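Local coordinates for protein Phthiocerol/phthiodiolone dimycocerosyl transferase (Mycobacterium tuberculosis, PDB 1Q9J) that probably catalyses the final step of phthiocerol dimycocerosate ester synthesis, transferring mycocerosyl chains from mycocerosic acid synthase onto phthiocerol, phthiodiolone and phenolphthiocerol alcohols, at residues L47-V52 / T156-P161; T214-S219 / K401-I406; V263-L268 / F343-T348. One frame throughout, in Å; residues are numbered along the deposited sequence.

Contact 1: L47-V52 / T156-P161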
ATOM      1  N   LEU A  47       1.744 -17.935  10.102  1.00 56.59           N
ATOM      2  CA  LEU A  47       2.190 -17.319  11.340  1.00 55.11           C
ATOM      3  C   LEU A  47       3.465 -17.923  11.884  1.00 57.81           C
ATOM      4  O   LEU A  47       4.253 -17.233  12.518  1.00 57.34           O
ATOM      5  CB  LEU A  47       1.114 -17.411  12.409  1.00 52.10           C
ATOM      6  CG  LEU A  47       0.434 -16.065  12.658  1.00 54.45           C
ATOM      7  CD1 LEU A  47      -0.726 -16.257  13.610  1.00 57.29           C
ATOM      8  CD2 LEU A  47       1.444 -15.074  13.218  1.00 53.52           C
ATOM      9  N   GLU A  48       3.681 -19.208  11.651  1.00 59.95           N
ATOM     10  CA  GLU A  48       4.891 -19.813  12.162  1.00 60.26           C
ATOM     11  C   GLU A  48       6.086 -19.407  11.331  1.00 60.56           C
ATOM     12  O   GLU A  48       7.223 -19.503  11.784  1.00 60.67           O
ATOM     13  CB  GLU A  48       4.751 -21.320  12.181  1.00 64.57           C
ATOM     14  CG  GLU A  48       3.873 -21.802  13.302  1.00 72.30           C
ATOM     15  CD  GLU A  48       3.573 -23.271  13.188  1.00 76.94           C
ATOM     16  OE1 GLU A  48       2.854 -23.653  12.240  1.00 78.75           O
ATOM     17  OE2 GLU A  48       4.066 -24.043  14.034  1.00 80.89           O
ATOM     18  N   THR A  49       5.831 -18.943  10.117  1.00 57.20           N
ATOM     19  CA  THR A  49       6.922 -18.527   9.263  1.00 53.15           C
ATOM     20  C   THR A  49       7.293 -17.087   9.538  1.00 53.50           C
ATOM     21  O   THR A  49       8.400 -16.652   9.238  1.00 57.18           O
ATOM     22  CB  THR A  49       6.554 -18.643   7.794  1.00 50.07           C
ATOM     23  OG1 THR A  49       6.177 -19.992   7.497  1.00 46.10           O
ATOM     24  CG2 THR A  49       7.733 -18.249   6.943  1.00 51.60           C
ATOM     25  N   HIS A  50       6.355 -16.358  10.126  1.00 51.10           N
ATOM     26  CA  HIS A  50       6.556 -14.954  10.434  1.00 48.91           C
ATOM     27  C   HIS A  50       6.117 -14.710  11.867  1.00 47.97           C
ATOM     28  O   HIS A  50       5.197 -13.941  12.123  1.00 51.47           O
ATOM     29  CB  HIS A  50       5.718 -14.127   9.468  1.00 47.72           C
ATOM     30  CG  HIS A  50       5.952 -14.483   8.035  1.00 45.08           C
ATOM     31  ND1 HIS A  50       7.182 -14.345   7.433  1.00 42.42           N
ATOM     32  CD2 HIS A  50       5.130 -15.013   7.098  1.00 45.83           C
ATOM     33  CE1 HIS A  50       7.110 -14.775   6.186  1.00 38.22           C
ATOM     34  NE2 HIS A  50       5.877 -15.185   5.957  1.00 45.59           N
ATOM     35  N   PRO A  51       6.789 -15.352  12.828  1.00 49.75           N
ATOM     36  CA  PRO A  51       6.405 -15.172  14.227  1.00 49.21           C
ATOM     37  C   PRO A  51       6.344 -13.756  14.783  1.00 47.10           C
ATOM     38  O   PRO A  51       5.897 -13.558  15.909  1.00 50.60           O
ATOM     39  CB  PRO A  51       7.396 -16.071  14.972  1.00 45.33           C
ATOM     40  CG  PRO A  51       8.587 -16.079  14.091  1.00 40.95           C
ATOM     41  CD  PRO A  51       7.974 -16.222  12.722  1.00 47.76           C
ATOM     42  N   VAL A  52       6.762 -12.765  14.007  1.00 42.96           N
ATOM     43  CA  VAL A  52       6.712 -11.390  14.507  1.00 42.77           C
ATOM     44  C   VAL A  52       5.247 -10.923  14.541  1.00 40.67           C
ATOM     45  O   VAL A  52       4.830 -10.198  15.447  1.00 36.86           O
ATOM     46  CB  VAL A  52       7.502 -10.427  13.608  1.00 42.76           C
ATOM     47  CG1 VAL A  52       7.826  -9.162  14.370  1.00 39.32           C
ATOM     48  CG2 VAL A  52       8.758 -11.077  13.151  1.00 51.94           C
ATOM     49  N   THR A 156       9.561 -22.658   7.650  1.00 55.75           N
ATOM     50  CA  THR A 156      10.891 -22.229   8.060  1.00 53.29           C
ATOM     51  C   THR A 156      10.681 -20.822   8.592  1.00 54.21           C
ATOM     52  O   THR A 156      10.502 -19.875   7.828  1.00 60.17           O
ATOM     53  CB  THR A 156      11.883 -22.154   6.884  1.00 50.67           C
ATOM     54  OG1 THR A 156      11.804 -23.355   6.110  1.00 50.83           O
ATOM     55  CG2 THR A 156      13.309 -21.986   7.403  1.00 46.54           C
ATOM     56  N   PRO A 157      10.674 -20.669   9.920  1.00 52.98           N
ATOM     57  CA  PRO A 157      10.479 -19.370  10.559  1.00 51.01           C
ATOM     58  C   PRO A 157      11.584 -18.379  10.266  1.00 49.17           C
ATOM     59  O   PRO A 157      12.770 -18.710  10.332  1.00 53.14           O
ATOM     60  CB  PRO A 157      10.375 -19.727  12.039  1.00 51.62           C
ATOM     61  CG  PRO A 157      11.214 -20.950  12.150  1.00 49.95           C
ATOM     62  CD  PRO A 157      10.788 -21.726  10.935  1.00 53.40           C
ATOM     63  N   GLN A 158      11.181 -17.154   9.947  1.00 47.23           N
ATOM     64  CA  GLN A 158      12.129 -16.092   9.612  1.00 42.75           C
ATOM     65  C   GLN A 158      12.328 -15.143  10.791  1.00 38.91           C
ATOM     66  O   GLN A 158      11.435 -14.986  11.629  1.00 35.31           O
ATOM     67  CB  GLN A 158      11.624 -15.310   8.406  1.00 35.47           C
ATOM     68  CG  GLN A 158      11.055 -16.158   7.293  1.00 30.41           C
ATOM     69  CD  GLN A 158      10.340 -15.302   6.277  1.00 38.23           C
ATOM     70  OE1 GLN A 158      10.206 -14.095   6.465  1.00 45.89           O
ATOM     71  NE2 GLN A 158       9.874 -15.912   5.195  1.00 37.81           N
ATOM     72  N   PRO A 159      13.507 -14.508  10.879  1.00 36.20           N
ATOM     73  CA  PRO A 159      13.773 -13.578  11.986  1.00 33.77           C
ATOM     74  C   PRO A 159      13.026 -12.245  11.851  1.00 33.62           C
ATOM     75  O   PRO A 159      12.355 -11.991  10.845  1.00 32.39           O
ATOM     76  CB  PRO A 159      15.288 -13.429  11.954  1.00 30.36           C
ATOM     77  CG  PRO A 159      15.628 -13.643  10.520  1.00 34.34           C
ATOM     78  CD  PRO A 159      14.719 -14.760  10.078  1.00 30.41           C
ATOM     79  N   THR A 160      13.130 -11.403  12.875  1.00 32.58           N
ATOM     80  CA  THR A 160      12.451 -10.106  12.884  1.00 31.59           C
ATOM     81  C   THR A 160      12.819  -9.282  11.657  1.00 35.59           C
ATOM     82  O   THR A 160      13.950  -8.814  11.538  1.00 37.26           O
ATOM     83  CB  THR A 160      12.850  -9.297  14.111  1.00 29.51           C
ATOM     84  OG1 THR A 160      12.791 -10.131  15.275  1.00 38.37           O
ATOM     85  CG2 THR A 160      11.920  -8.119  14.282  1.00 34.53           C
ATOM     86  N   PRO A 161      11.869  -9.076  10.731  1.00 34.61           N
ATOM     87  CA  PRO A 161      12.237  -8.283   9.553  1.00 34.11           C
ATOM     88  C   PRO A 161      12.810  -6.928   9.930  1.00 33.96           C
ATOM     89  O   PRO A 161      12.427  -6.358  10.942  1.00 32.44           O
ATOM     90  CB  PRO A 161      10.942  -8.194   8.734  1.00 33.29           C
ATOM     91  CG  PRO A 161       9.865  -8.729   9.625  1.00 33.82           C
ATOM     92  CD  PRO A 161      10.517  -9.634  10.615  1.00 34.92           C
TER

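Contact 2: T214-S219 / K401-I406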
ATOM      1  N   THR A 214     -13.187   5.328  -2.371  1.00 59.67           N
ATOM      2  CA  THR A 214     -13.982   5.381  -3.595  1.00 63.83           C
ATOM      3  C   THR A 214     -13.234   4.593  -4.657  1.00 64.65           C
ATOM      4  O   THR A 214     -12.009   4.597  -4.690  1.00 67.35           O
ATOM      5  CB  THR A 214     -14.141   6.800  -4.114  1.00 65.27           C
ATOM      6  OG1 THR A 214     -14.826   7.592  -3.141  1.00 71.65           O
ATOM      7  CG2 THR A 214     -14.936   6.784  -5.405  1.00 65.05           C
ATOM      8  N   ARG A 215     -13.964   3.944  -5.548  1.00 62.48           N
ATOM      9  CA  ARG A 215     -13.299   3.159  -6.556  1.00 64.63           C
ATOM     10  C   ARG A 215     -14.037   3.139  -7.899  1.00 68.58           C
ATOM     11  O   ARG A 215     -15.247   2.878  -7.955  1.00 67.55           O
ATOM     12  CB  ARG A 215     -13.100   1.758  -5.980  1.00 64.86           C
ATOM     13  CG  ARG A 215     -12.561   0.708  -6.909  1.00 64.66           C
ATOM     14  CD  ARG A 215     -11.839  -0.325  -6.078  1.00 64.84           C
ATOM     15  NE  ARG A 215     -12.124  -1.694  -6.479  1.00 67.30           N
ATOM     16  CZ  ARG A 215     -11.466  -2.753  -6.019  1.00 67.26           C
ATOM     17  NH1 ARG A 215     -10.478  -2.604  -5.142  1.00 63.29           N
ATOM     18  NH2 ARG A 215     -11.803  -3.969  -6.425  1.00 71.17           N
ATOM     19  N   LEU A 216     -13.305   3.444  -8.974  1.00 70.36           N
ATOM     20  CA  LEU A 216     -13.858   3.466 -10.335  1.00 72.90           C
ATOM     21  C   LEU A 216     -13.083   2.509 -11.215  1.00 73.06           C
ATOM     22  O   LEU A 216     -11.865   2.450 -11.127  1.00 76.48           O
ATOM     23  CB  LEU A 216     -13.746   4.860 -10.940  1.00 73.01           C
ATOM     24  CG  LEU A 216     -14.571   5.924 -10.234  1.00 75.89           C
ATOM     25  CD1 LEU A 216     -14.356   7.281 -10.897  1.00 77.84           C
ATOM     26  CD2 LEU A 216     -16.034   5.515 -10.290  1.00 77.27           C
ATOM     27  N   TRP A 217     -13.787   1.772 -12.067  1.00 72.25           N
ATOM     28  CA  TRP A 217     -13.135   0.825 -12.961  1.00 72.20           C
ATOM     29  C   TRP A 217     -13.015   1.321 -14.404  1.00 75.16           C
ATOM     30  O   TRP A 217     -13.322   2.473 -14.728  1.00 73.78           O
ATOM     31  CB  TRP A 217     -13.880  -0.510 -12.971  1.00 70.03           C
ATOM     32  CG  TRP A 217     -13.718  -1.326 -11.744  1.00 68.87           C
ATOM     33  CD1 TRP A 217     -14.088  -0.983 -10.483  1.00 66.89           C
ATOM     34  CD2 TRP A 217     -13.165  -2.645 -11.662  1.00 69.29           C
ATOM     35  NE1 TRP A 217     -13.799  -2.004  -9.615  1.00 69.81           N
ATOM     36  CE2 TRP A 217     -13.228  -3.040 -10.313  1.00 70.71           C
ATOM     37  CE3 TRP A 217     -12.615  -3.532 -12.600  1.00 72.23           C
ATOM     38  CZ2 TRP A 217     -12.765  -4.299  -9.868  1.00 70.63           C
ATOM     39  CZ3 TRP A 217     -12.154  -4.786 -12.158  1.00 71.20           C
ATOM     40  CH2 TRP A 217     -12.232  -5.150 -10.805  1.00 69.84           C
ATOM     41  N   LEU A 218     -12.548   0.416 -15.258  1.00 79.55           N
ATOM     42  CA  LEU A 218     -12.362   0.662 -16.679  1.00 80.97           C
ATOM     43  C   LEU A 218     -12.608  -0.627 -17.429  1.00 83.14           C
ATOM     44  O   LEU A 218     -12.186  -1.702 -16.995  1.00 82.59           O
ATOM     45  CB  LEU A 218     -10.947   1.152 -16.960  1.00 83.60           C
ATOM     46  CG  LEU A 218     -10.806   2.669 -16.930  1.00 85.22           C
ATOM     47  CD1 LEU A 218      -9.360   3.076 -17.151  1.00 89.03           C
ATOM     48  CD2 LEU A 218     -11.697   3.240 -18.016  1.00 90.99           C
ATOM     49  N   SER A 219     -13.298  -0.513 -18.557  1.00 86.61           N
ATOM     50  CA  SER A 219     -13.614  -1.672 -19.381  1.00 89.49           C
ATOM     51  C   SER A 219     -12.344  -2.303 -19.916  1.00 90.68           C
ATOM     52  O   SER A 219     -11.369  -1.605 -20.198  1.00 90.76           O
ATOM     53  CB  SER A 219     -14.504  -1.260 -20.556  1.00 90.92           C
ATOM     54  OG  SER A 219     -13.911  -0.202 -21.293  1.00 90.36           O
ATOM     55  N   LYS A 401     -15.500  12.712  -7.008  1.00103.19           N
ATOM     56  CA  LYS A 401     -15.442  13.905  -7.851  1.00101.00           C
ATOM     57  C   LYS A 401     -14.226  13.844  -8.770  1.00 97.72           C
ATOM     58  O   LYS A 401     -14.353  13.678  -9.983  1.00 96.37           O
ATOM     59  CB  LYS A 401     -15.372  15.167  -6.983  1.00103.22           C
ATOM     60  CG  LYS A 401     -15.448  16.467  -7.768  1.00106.09           C
ATOM     61  CD  LYS A 401     -15.530  17.659  -6.835  1.00107.74           C
ATOM     62  CE  LYS A 401     -15.605  18.973  -7.594  1.00107.95           C
ATOM     63  NZ  LYS A 401     -15.666  20.130  -6.651  1.00108.30           N
ATOM     64  N   SER A 402     -13.051  13.981  -8.172  1.00 93.34           N
ATOM     65  CA  SER A 402     -11.791  13.934  -8.897  1.00 88.05           C
ATOM     66  C   SER A 402     -11.594  12.602  -9.614  1.00 82.93           C
ATOM     67  O   SER A 402     -11.086  12.561 -10.731  1.00 80.32           O
ATOM     68  CB  SER A 402     -10.649  14.152  -7.916  1.00 90.96           C
ATOM     69  OG  SER A 402     -10.833  13.315  -6.784  1.00 94.04           O
ATOM     70  N   LEU A 403     -11.997  11.516  -8.963  1.00 79.43           N
ATOM     71  CA  LEU A 403     -11.849  10.180  -9.534  1.00 78.14           C
ATOM     72  C   LEU A 403     -12.596  10.041 -10.846  1.00 79.39           C
ATOM     73  O   LEU A 403     -12.186   9.290 -11.729  1.00 78.93           O
ATOM     74  CB  LEU A 403     -12.364   9.120  -8.562  1.00 73.91           C
ATOM     75  CG  LEU A 403     -11.509   7.867  -8.457  1.00 70.42           C
ATOM     76  CD1 LEU A 403     -10.289   8.198  -7.622  1.00 71.49           C
ATOM     77  CD2 LEU A 403     -12.293   6.736  -7.825  1.00 67.49           C
ATOM     78  N   GLU A 404     -13.712  10.747 -10.970  1.00 83.65           N
ATOM     79  CA  GLU A 404     -14.489  10.681 -12.198  1.00 86.40           C
ATOM     80  C   GLU A 404     -13.846  11.582 -13.251  1.00 85.31           C
ATOM     81  O   GLU A 404     -13.776  11.221 -14.425  1.00 83.44           O
ATOM     82  CB  GLU A 404     -15.935  11.103 -11.940  1.00 88.50           C
ATOM     83  CG  GLU A 404     -16.849  10.818 -13.116  1.00 91.49           C
ATOM     84  CD  GLU A 404     -16.800   9.365 -13.542  1.00 94.45           C
ATOM     85  OE1 GLU A 404     -17.214   8.495 -12.740  1.00 95.60           O
ATOM     86  OE2 GLU A 404     -16.340   9.090 -14.677  1.00 93.27           O
ATOM     87  N   ALA A 405     -13.377  12.752 -12.822  1.00 86.30           N
ATOM     88  CA  ALA A 405     -12.709  13.699 -13.716  1.00 87.29           C
ATOM     89  C   ALA A 405     -11.522  12.983 -14.342  1.00 87.95           C
ATOM     90  O   ALA A 405     -11.278  13.077 -15.544  1.00 87.43           O
ATOM     91  CB  ALA A 405     -12.227  14.914 -12.932  1.00 86.23           C
ATOM     92  N   ILE A 406     -10.794  12.269 -13.491  1.00 89.16           N
ATOM     93  CA  ILE A 406      -9.631  11.497 -13.885  1.00 89.63           C
ATOM     94  C   ILE A 406     -10.100  10.321 -14.734  1.00 91.71           C
ATOM     95  O   ILE A 406      -9.435   9.918 -15.690  1.00 92.94           O
ATOM     96  CB  ILE A 406      -8.909  10.964 -12.635  1.00 89.14           C
ATOM     97  CG1 ILE A 406      -8.433  12.143 -11.784  1.00 88.18           C
ATOM     98  CG2 ILE A 406      -7.754  10.060 -13.029  1.00 87.55           C
ATOM     99  CD1 ILE A 406      -7.852  11.748 -10.456  1.00 85.54           C
TER

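Contact 3: V263-L268 / F343-T348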
ATOM      1  N   VAL A 263       3.976  13.092  -4.665  1.00 59.69           N
ATOM      2  CA  VAL A 263       4.816  12.117  -3.980  1.00 56.16           C
ATOM      3  C   VAL A 263       4.281  10.708  -4.192  1.00 56.68           C
ATOM      4  O   VAL A 263       3.078  10.469  -4.105  1.00 56.43           O
ATOM      5  CB  VAL A 263       4.882  12.375  -2.460  1.00 54.46           C
ATOM      6  CG1 VAL A 263       5.832  11.374  -1.821  1.00 53.27           C
ATOM      7  CG2 VAL A 263       5.327  13.793  -2.170  1.00 50.97           C
ATOM      8  N   TYR A 264       5.179   9.780  -4.494  1.00 57.29           N
ATOM      9  CA  TYR A 264       4.781   8.393  -4.686  1.00 56.51           C
ATOM     10  C   TYR A 264       5.858   7.473  -4.125  1.00 55.49           C
ATOM     11  O   TYR A 264       7.006   7.892  -3.897  1.00 53.58           O
ATOM     12  CB  TYR A 264       4.491   8.078  -6.163  1.00 53.60           C
ATOM     13  CG  TYR A 264       5.604   8.424  -7.118  1.00 56.21           C
ATOM     14  CD1 TYR A 264       6.227   7.442  -7.879  1.00 54.87           C
ATOM     15  CD2 TYR A 264       6.040   9.735  -7.257  1.00 53.56           C
ATOM     16  CE1 TYR A 264       7.259   7.758  -8.751  1.00 52.80           C
ATOM     17  CE2 TYR A 264       7.068  10.063  -8.128  1.00 55.29           C
ATOM     18  CZ  TYR A 264       7.677   9.070  -8.872  1.00 56.61           C
ATOM     19  OH  TYR A 264       8.710   9.404  -9.723  1.00 57.89           O
ATOM     20  N   PRO A 265       5.500   6.205  -3.892  1.00 53.68           N
ATOM     21  CA  PRO A 265       6.426   5.216  -3.339  1.00 51.63           C
ATOM     22  C   PRO A 265       7.474   4.658  -4.303  1.00 48.87           C
ATOM     23  O   PRO A 265       7.240   4.591  -5.506  1.00 46.32           O
ATOM     24  CB  PRO A 265       5.480   4.135  -2.840  1.00 51.50           C
ATOM     25  CG  PRO A 265       4.410   4.137  -3.903  1.00 52.15           C
ATOM     26  CD  PRO A 265       4.166   5.614  -4.125  1.00 51.65           C
ATOM     27  N   VAL A 266       8.636   4.284  -3.766  1.00 48.52           N
ATOM     28  CA  VAL A 266       9.711   3.661  -4.547  1.00 48.58           C
ATOM     29  C   VAL A 266      10.313   2.554  -3.692  1.00 44.69           C
ATOM     30  O   VAL A 266      10.997   2.823  -2.696  1.00 40.05           O
ATOM     31  CB  VAL A 266      10.857   4.639  -4.948  1.00 53.68           C
ATOM     32  CG1 VAL A 266      11.964   3.853  -5.659  1.00 50.98           C
ATOM     33  CG2 VAL A 266      10.339   5.726  -5.876  1.00 54.67           C
ATOM     34  N   ASP A 267      10.051   1.312  -4.087  1.00 42.22           N
ATOM     35  CA  ASP A 267      10.553   0.158  -3.349  1.00 43.47           C
ATOM     36  C   ASP A 267      12.079   0.068  -3.459  1.00 42.34           C
ATOM     37  O   ASP A 267      12.628  -0.327  -4.483  1.00 42.18           O
ATOM     38  CB  ASP A 267       9.917  -1.141  -3.879  1.00 44.23           C
ATOM     39  CG  ASP A 267       9.927  -2.264  -2.846  1.00 46.79           C
ATOM     40  OD1 ASP A 267      10.675  -2.156  -1.842  1.00 47.44           O
ATOM     41  OD2 ASP A 267       9.195  -3.260  -3.038  1.00 53.43           O
ATOM     42  N   LEU A 268      12.751   0.441  -2.385  1.00 39.31           N
ATOM     43  CA  LEU A 268      14.191   0.393  -2.352  1.00 42.79           C
ATOM     44  C   LEU A 268      14.733  -1.042  -2.427  1.00 44.42           C
ATOM     45  O   LEU A 268      15.942  -1.259  -2.471  1.00 41.39           O
ATOM     46  CB  LEU A 268      14.703   1.099  -1.084  1.00 42.25           C
ATOM     47  CG  LEU A 268      14.369   2.597  -1.057  1.00 43.82           C
ATOM     48  CD1 LEU A 268      15.014   3.291   0.126  1.00 39.76           C
ATOM     49  CD2 LEU A 268      14.851   3.228  -2.351  1.00 46.77           C
ATOM     50  N   PHE A 343      -0.741  12.387  -3.089  1.00 60.76           N
ATOM     51  CA  PHE A 343      -0.087  11.101  -2.897  1.00 55.57           C
ATOM     52  C   PHE A 343      -0.732  10.051  -3.764  1.00 58.06           C
ATOM     53  O   PHE A 343      -1.955   9.931  -3.806  1.00 60.03           O
ATOM     54  CB  PHE A 343      -0.180  10.623  -1.448  1.00 50.45           C
ATOM     55  CG  PHE A 343       0.650  11.410  -0.494  1.00 47.40           C
ATOM     56  CD1 PHE A 343       0.130  12.531   0.136  1.00 50.14           C
ATOM     57  CD2 PHE A 343       1.966  11.041  -0.236  1.00 50.39           C
ATOM     58  CE1 PHE A 343       0.913  13.290   1.024  1.00 55.78           C
ATOM     59  CE2 PHE A 343       2.771  11.785   0.648  1.00 53.56           C
ATOM     60  CZ  PHE A 343       2.241  12.912   1.279  1.00 54.23           C
ATOM     61  N   CYS A 344       0.088   9.290  -4.469  1.00 61.02           N
ATOM     62  CA  CYS A 344      -0.456   8.231  -5.292  1.00 63.47           C
ATOM     63  C   CYS A 344       0.451   7.008  -5.262  1.00 64.02           C
ATOM     64  O   CYS A 344       1.657   7.121  -5.493  1.00 64.48           O
ATOM     65  CB  CYS A 344      -0.661   8.720  -6.726  1.00 56.76           C
ATOM     66  SG  CYS A 344      -1.258   7.413  -7.808  1.00 75.37           S
ATOM     67  N   THR A 345      -0.139   5.851  -4.952  1.00 69.18           N
ATOM     68  CA  THR A 345       0.590   4.583  -4.886  1.00 72.73           C
ATOM     69  C   THR A 345       0.279   3.704  -6.067  1.00 74.55           C
ATOM     70  O   THR A 345      -0.877   3.401  -6.343  1.00 70.79           O
ATOM     71  CB  THR A 345       0.229   3.730  -3.672  1.00 73.50           C
ATOM     72  OG1 THR A 345       0.379   4.498  -2.480  1.00 82.68           O
ATOM     73  CG2 THR A 345       1.150   2.507  -3.609  1.00 73.67           C
ATOM     74  N   ASP A 346       1.334   3.276  -6.737  1.00 81.63           N
ATOM     75  CA  ASP A 346       1.215   2.410  -7.888  1.00 88.62           C
ATOM     76  C   ASP A 346       1.294   0.971  -7.371  1.00 90.77           C
ATOM     77  O   ASP A 346       2.250   0.252  -7.662  1.00 93.48           O
ATOM     78  CB  ASP A 346       2.361   2.733  -8.853  1.00 91.77           C
ATOM     79  CG  ASP A 346       2.389   4.218  -9.256  1.00 94.30           C
ATOM     80  OD1 ASP A 346       1.998   4.527 -10.403  1.00 93.61           O
ATOM     81  OD2 ASP A 346       2.791   5.072  -8.426  1.00 91.23           O
ATOM     82  N   ALA A 347       0.290   0.566  -6.596  1.00 91.16           N
ATOM     83  CA  ALA A 347       0.256  -0.778  -6.035  1.00 94.51           C
ATOM     84  C   ALA A 347      -0.514  -1.780  -6.887  1.00 95.88           C
ATOM     85  O   ALA A 347      -1.224  -2.640  -6.367  1.00 92.11           O
ATOM     86  CB  ALA A 347      -0.325  -0.738  -4.625  1.00 96.77           C
ATOM     87  N   THR A 348      -0.361  -1.675  -8.203  1.00102.34           N
ATOM     88  CA  THR A 348      -1.036  -2.591  -9.118  1.00108.56           C
ATOM     89  C   THR A 348      -0.503  -4.000  -8.846  1.00110.87           C
ATOM     90  O   THR A 348       0.696  -4.242  -8.978  1.00112.43           O
ATOM     91  CB  THR A 348      -0.768  -2.210 -10.626  1.00108.76           C
ATOM     92  OG1 THR A 348       0.596  -2.483 -10.968  1.00110.15           O
ATOM     93  CG2 THR A 348      -1.036  -0.723 -10.866  1.00107.40           C
TER

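Contact 1: L47-V52 / T156-P161
Gln158 holds CG beside its backbone N, anti to the carbonyl carbon (chi1 -43°), and the chain extended beyond CG (chi2 169°, setting CD) brings the amide alongside the imidazole of His50. The CB of His50 leads away from segment 156-161, while the ring end comes nearer. The two side chains lie side by side and point the same way, with ring and amide planes 85° apart. NE2 of Gln158 approaches CE1 of His50 obliquely at 3.1 Å, and OE1 lies in the ring plane at its edge. One ring face is met by Thr49 CG2, which is also 3.6 Å from Gln158 NE2.

The backbones are joined by one hydrogen bond, from Gln158 N to Thr49 O at 2.9 Å. The segments meet where the chain leaves helix 36-49 and the loop between helices 129-148 and 164-170 passes its end. Further along, Val52 and Pro161 slide past each other in opposite directions, Val52 CG2 touching Pro161 CD at 3.4 Å. The side chain of Pro161 is about 9 Å from that of Asp128, an inferred organiser of the active site.

The polar ends have partners outside the two segments: His50 NE2 is hydrogen-bonded to Glu138 OE1, and Gln158 OE1 to Thr279 OG1. The carboxylate of Glu138 would be expected to favour a protonated His50, while the glutamine links the loop 156-161 to a second region of the chain.

Contact 2: T214-S219 / K401-I406
The carboxylate of Glu404 and the peptide group joining Leu403 to Glu404 are the flat groups here, and both receive methyls of Leu216. Leu216 CD1 stands about 3.0 Å above the plane of that peptide, shifted toward the carbonyl oxygen, so that its nearest atom is Leu403 O at 3.1 Å. The carboxylate presents OE1 to the same leucine, 3.6 Å from CD1, and the two side chains cross at about a right angle.

This is a helix laid against the border of a beta sheet, in a layered alpha/beta domain of the CoA-dependent acyltransferase clan. Strand 213-216 is one of the two outermost strands, within this chain, of a six-stranded mixed sheet; it lies next to strand 387-393, and helix 399-412 packs against it. The axes of strand 214-216 and helix segment 401-406 approach to 8.8 Å and run nearly parallel, 15° apart. Leu403 also touches Ile390 and His392 of strand 387-393, so it reaches two adjacent strands. On the opposite side of the strand Arg215 points away from the helix and makes salt bridges to Asp363 and Glu391.

Within the contact the attraction is apolar. Leu403 lies alongside Thr214 and Leu216, pointing the opposite way to each. Leu216 CG, anti to its carbonyl carbon (chi1 -65°), is placed against Leu403 CD2, which enters between the two side chains, 3.6 Å from Thr214 CG2 and 3.4 Å from Leu216 CG.

Contact 3: V263-L268 / F343-T348
Val263 and Phe343 lie side by side and point the same way, on one face of the sheet. Val263 CB is 3.8 Å from Phe343 CE2, with the ring meeting it obliquely, and CG1 of the valine is 4.0 Å from the same ring carbon. Two residues on, Pro265 and Thr345 cross at about a right angle; Thr345 CG2, anti to its backbone N, meets Pro265 CG at 3.7 Å. Phe327, from a loop, touches Phe343, Pro265 and Thr345.

The backbones beneath are neighbouring parallel strands of the six-stranded mixed sheet, their axes 31° apart. Cys344 N donates to Val263 O at 3.2 Å with an N-H...O angle of 161°, and Phe343 CA approaches that oxygen in a CA-H...O contact. The next donor along a parallel pair would be the nitrogen of residue 265, but a proline has no N-H; its ring CD occupies the side of Cys344 O where an N-H would come. Beyond this point the strands diverge, and segment 343-348 bends in an inverse gamma turn centred on Asp346. The side chain of Thr345 is about 8 Å from that of His124, the proton acceptor inferred from relatives, and Pro265 is similarly far from Asp128.

Overall arrangement
Contact 1 closes before the other two begin along the chain, and contact 3 is nested within the loop closed by contact 2. Contacts 2 and 3 share the six-stranded mixed sheet: strand 213-216 lies at its border, strands 342-345 and 260-267 further across. Their centres are 19 Å apart and their nearest atoms about 8 Å. Contact 1 involves helix 36-49 and lies 39 Å from contact 2, centre to centre, on the opposite side of the chain's centre, and 26 Å from contact 3. Contact 3 is the most central. Contacts 1 and 3 each have a side chain about 8-9 Å from that of Asp128, inferred to organise the active site, so segments far apart in sequence converge near it.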